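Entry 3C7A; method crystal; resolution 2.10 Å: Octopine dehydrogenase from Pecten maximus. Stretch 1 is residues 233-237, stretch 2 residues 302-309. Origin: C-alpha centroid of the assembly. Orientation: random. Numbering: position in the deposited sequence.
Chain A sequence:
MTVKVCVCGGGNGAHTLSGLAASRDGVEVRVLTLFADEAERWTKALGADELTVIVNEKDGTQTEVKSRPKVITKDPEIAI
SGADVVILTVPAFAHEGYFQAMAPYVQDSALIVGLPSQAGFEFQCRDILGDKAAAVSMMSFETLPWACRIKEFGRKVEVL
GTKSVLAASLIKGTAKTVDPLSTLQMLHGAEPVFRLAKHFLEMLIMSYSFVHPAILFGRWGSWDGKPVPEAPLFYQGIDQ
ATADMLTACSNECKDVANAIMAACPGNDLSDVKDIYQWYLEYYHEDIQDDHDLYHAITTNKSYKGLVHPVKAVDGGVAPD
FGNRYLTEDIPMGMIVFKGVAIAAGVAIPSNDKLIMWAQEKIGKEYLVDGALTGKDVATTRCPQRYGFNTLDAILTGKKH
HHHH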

# COMPACT_ATOMS: atom_id res chain seq x y z
N LEU A 233 6.35 -25.29 3.01
CA LEU A 233 6.83 -23.97 3.41
C LEU A 233 6.64 -22.95 2.29
O LEU A 233 6.54 -23.31 1.12
N PHE A 234 6.62 -21.59 2.72
CA PHE A 234 6.19 -20.58 1.76
C PHE A 234 7.38 -19.79 1.23
O PHE A 234 8.02 -20.18 0.26
N TYR A 235 8.17 -18.92 1.91
CA TYR A 235 9.42 -18.25 1.52
C TYR A 235 10.61 -19.21 1.51
O TYR A 235 11.47 -19.14 0.62
N GLN A 236 10.67 -20.10 2.50
CA GLN A 236 11.79 -21.04 2.65
C GLN A 236 11.66 -22.31 1.79
O GLN A 236 12.48 -23.22 1.89
N GLY A 237 10.63 -22.35 0.94
CA GLY A 237 10.37 -23.51 0.08
C GLY A 237 10.68 -23.35 -1.40
O GLY A 237 10.40 -24.25 -2.20
N SER A 302 13.54 -14.81 10.17
CA SER A 302 12.22 -14.18 10.33
C SER A 302 11.10 -14.89 9.55
O SER A 302 9.92 -14.67 9.82
N TYR A 303 11.48 -15.74 8.59
CA TYR A 303 10.52 -16.50 7.79
C TYR A 303 10.25 -17.91 8.34
O TYR A 303 9.72 -18.77 7.63
N LYS A 304 10.61 -18.14 9.60
CA LYS A 304 10.51 -19.46 10.23
C LYS A 304 9.06 -19.92 10.43
O LYS A 304 8.29 -19.28 11.15
N GLY A 305 8.71 -21.03 9.78
CA GLY A 305 7.42 -21.70 10.00
C GLY A 305 6.22 -21.23 9.20
O GLY A 305 5.08 -21.62 9.51
N LEU A 306 6.44 -20.40 8.18
CA LEU A 306 5.35 -19.83 7.38
C LEU A 306 5.02 -20.71 6.16
O LEU A 306 5.92 -21.07 5.40
N VAL A 307 3.74 -21.03 5.99
CA VAL A 307 3.29 -21.99 4.96
C VAL A 307 2.23 -21.46 3.99
O VAL A 307 1.65 -20.39 4.21
N HIS A 308 1.99 -22.22 2.92
CA HIS A 308 0.97 -21.93 1.91
C HIS A 308 -0.47 -22.09 2.45
O HIS A 308 -0.69 -22.87 3.38
N PRO A 309 -1.44 -21.35 1.87
CA PRO A 309 -2.86 -21.60 2.17
C PRO A 309 -3.42 -22.81 1.41
O PRO A 309 -3.25 -22.91 0.19

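The strongest polar link between the two stretches is a backbone hydrogen bond: Phe-234 N donates to Leu-306 O at 2.8 Å, with an N-H...O angle of 135°. It belongs to a single beta bridge pairing Leu-233 with Val-307, whose CA atoms lie 4.3 Å apart. Neither stretch forms a regular strand or helix; side chains and two waters add to the contact.

A second direct bond comes from a side chain. His-308 ND1 donates to Leu-233 O at 3.3 Å, but the angle of 122° marks it as weak; the carbonyl oxygen lies near the plane of the imidazole, at its edge. His-308 (chi1 m, -82°) leaves its backbone sideways, yet the end of its side chain comes nearer to the first stretch, which is how the ring reaches this oxygen.

Water 1 gathers three polar backbone groups. It accepts from Gln-236 N at 3.2 Å and donates to Tyr-303 O at 2.9 Å and to Leu-306 O at 3.1 Å. Leu-306 O therefore serves both Phe-234 N and the water, while the two carbonyls reached by the water come from the first and last residues of the type II turn that runs from Tyr-303 to Leu-306. Water 2 ties the side chain of Gln-236 to the backbone of the same turn: it donates to Gln-236 OE1 at 3.1 Å and accepts from Gly-305 N at 3.2 Å. Gly-305 has phi 86°, a value that by itself favours glycine. Gln-236 points toward the other stretch with chi1 m and chi2 t, and its NE2 comes within 3.7 Å of Tyr-303 C, a packing contact with the backbone.

Two aromatic pairs carry much of the packing. Tyr-235 and Tyr-303 both point toward the opposing stretch, both with chi1 m (-60° and -66°), and their rings stack face to face: the centroids are 4.2 Å apart and the planes differ by 17°. The closest atoms are Tyr-235 CD1 and Tyr-303 CD1, at 3.6 Å. Tyr-235 CB adds a CH-pi contact, 4.0 Å from the centroid of the Tyr-303 ring and 26° off its normal. Both hydroxyls are hydrogen-bonded elsewhere in the structure. At the edge of the Tyr-235 ring, Leu-306 CD1 lies 4.0 Å from Tyr-235 CD1; Leu-306 itself (chi1 m, chi2 t) starts out sideways.

The second pair is edge-to-face. Phe-234, buried and pointing toward the other stretch with chi1 t, directs its ring edge at the face of His-308, with centroids 5.0 Å apart and planes at 65°. Phe-234 CD1 approaches His-308 NE2 to 3.7 Å, and Phe-234 CB rests 3.8 Å from Val-307 C.

Farther out, Leu-233 (chi1 m, chi2 t) points away overall, but its end comes nearer, with CD2 3.9 Å from Leu-306 O and 4.4 Å from Gly-305 CA. Val-307 also points away (chi1 m), although its CG1 lies 4.1 Å from Leu-233 CA. Between them the two stretches bury 541 Å², both sides summed.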

# COMPACT_ATOMS: atom_id res chain seq x y z
CB LEU A 233 8.30 -24.03 3.82
CG LEU A 233 8.61 -24.78 5.12
CD1 LEU A 233 10.03 -25.33 5.10
CD2 LEU A 233 8.40 -23.88 6.32
CB PHE A 234 5.17 -19.63 2.40
CG PHE A 234 4.66 -18.57 1.47
CD1 PHE A 234 3.70 -18.87 0.52
CD2 PHE A 234 5.14 -17.28 1.54
CE1 PHE A 234 3.22 -17.90 -0.34
CE2 PHE A 234 4.67 -16.30 0.68
CZ PHE A 234 3.71 -16.61 -0.26
CB TYR A 235 9.73 -17.06 2.43
CG TYR A 235 8.67 -15.96 2.45
CD1 TYR A 235 7.79 -15.85 3.53
CD2 TYR A 235 8.57 -15.03 1.41
CE1 TYR A 235 6.83 -14.84 3.57
CE2 TYR A 235 7.61 -14.02 1.44
CZ TYR A 235 6.74 -13.93 2.52
OH TYR A 235 5.78 -12.94 2.56
CB GLN A 236 12.00 -21.40 4.13
CG GLN A 236 12.54 -20.25 4.99
CD GLN A 236 12.84 -20.65 6.43
OE1 GLN A 236 12.66 -21.81 6.83
NE2 GLN A 236 13.28 -19.69 7.23
CB SER A 302 12.27 -12.69 9.96
OG SER A 302 12.65 -12.51 8.61
CB TYR A 303 10.98 -16.59 6.33
CG TYR A 303 11.01 -15.28 5.56
CD1 TYR A 303 10.08 -14.27 5.80
CD2 TYR A 303 11.97 -15.06 4.56
CE1 TYR A 303 10.11 -13.07 5.08
CE2 TYR A 303 12.00 -13.87 3.84
CZ TYR A 303 11.07 -12.88 4.10
OH TYR A 303 11.10 -11.71 3.39
CB LYS A 304 11.27 -19.46 11.56
CG LYS A 304 11.31 -20.80 12.29
CD LYS A 304 11.81 -20.63 13.72
CE LYS A 304 11.84 -21.95 14.48
NZ LYS A 304 12.94 -22.85 14.01
CB LEU A 306 5.69 -18.39 6.95
CG LEU A 306 6.23 -17.42 8.01
CD1 LEU A 306 6.68 -16.11 7.36
CD2 LEU A 306 5.21 -17.13 9.12
CB VAL A 307 2.76 -23.32 5.60
CG1 VAL A 307 3.89 -24.09 6.29
CG2 VAL A 307 1.61 -23.05 6.58
CB HIS A 308 1.14 -22.87 0.70
CG HIS A 308 2.18 -22.43 -0.28
ND1 HIS A 308 3.51 -22.77 -0.17
CD2 HIS A 308 2.07 -21.69 -1.42
CE1 HIS A 308 4.18 -22.25 -1.18
NE2 HIS A 308 3.33 -21.59 -1.95
CB PRO A 309 -3.54 -20.30 1.72
CG PRO A 309 -2.66 -19.75 0.65
CD PRO A 309 -1.26 -20.23 0.93
O HOH W 1 8.78 -19.84 5.09
O HOH W 2 11.03 -23.14 9.05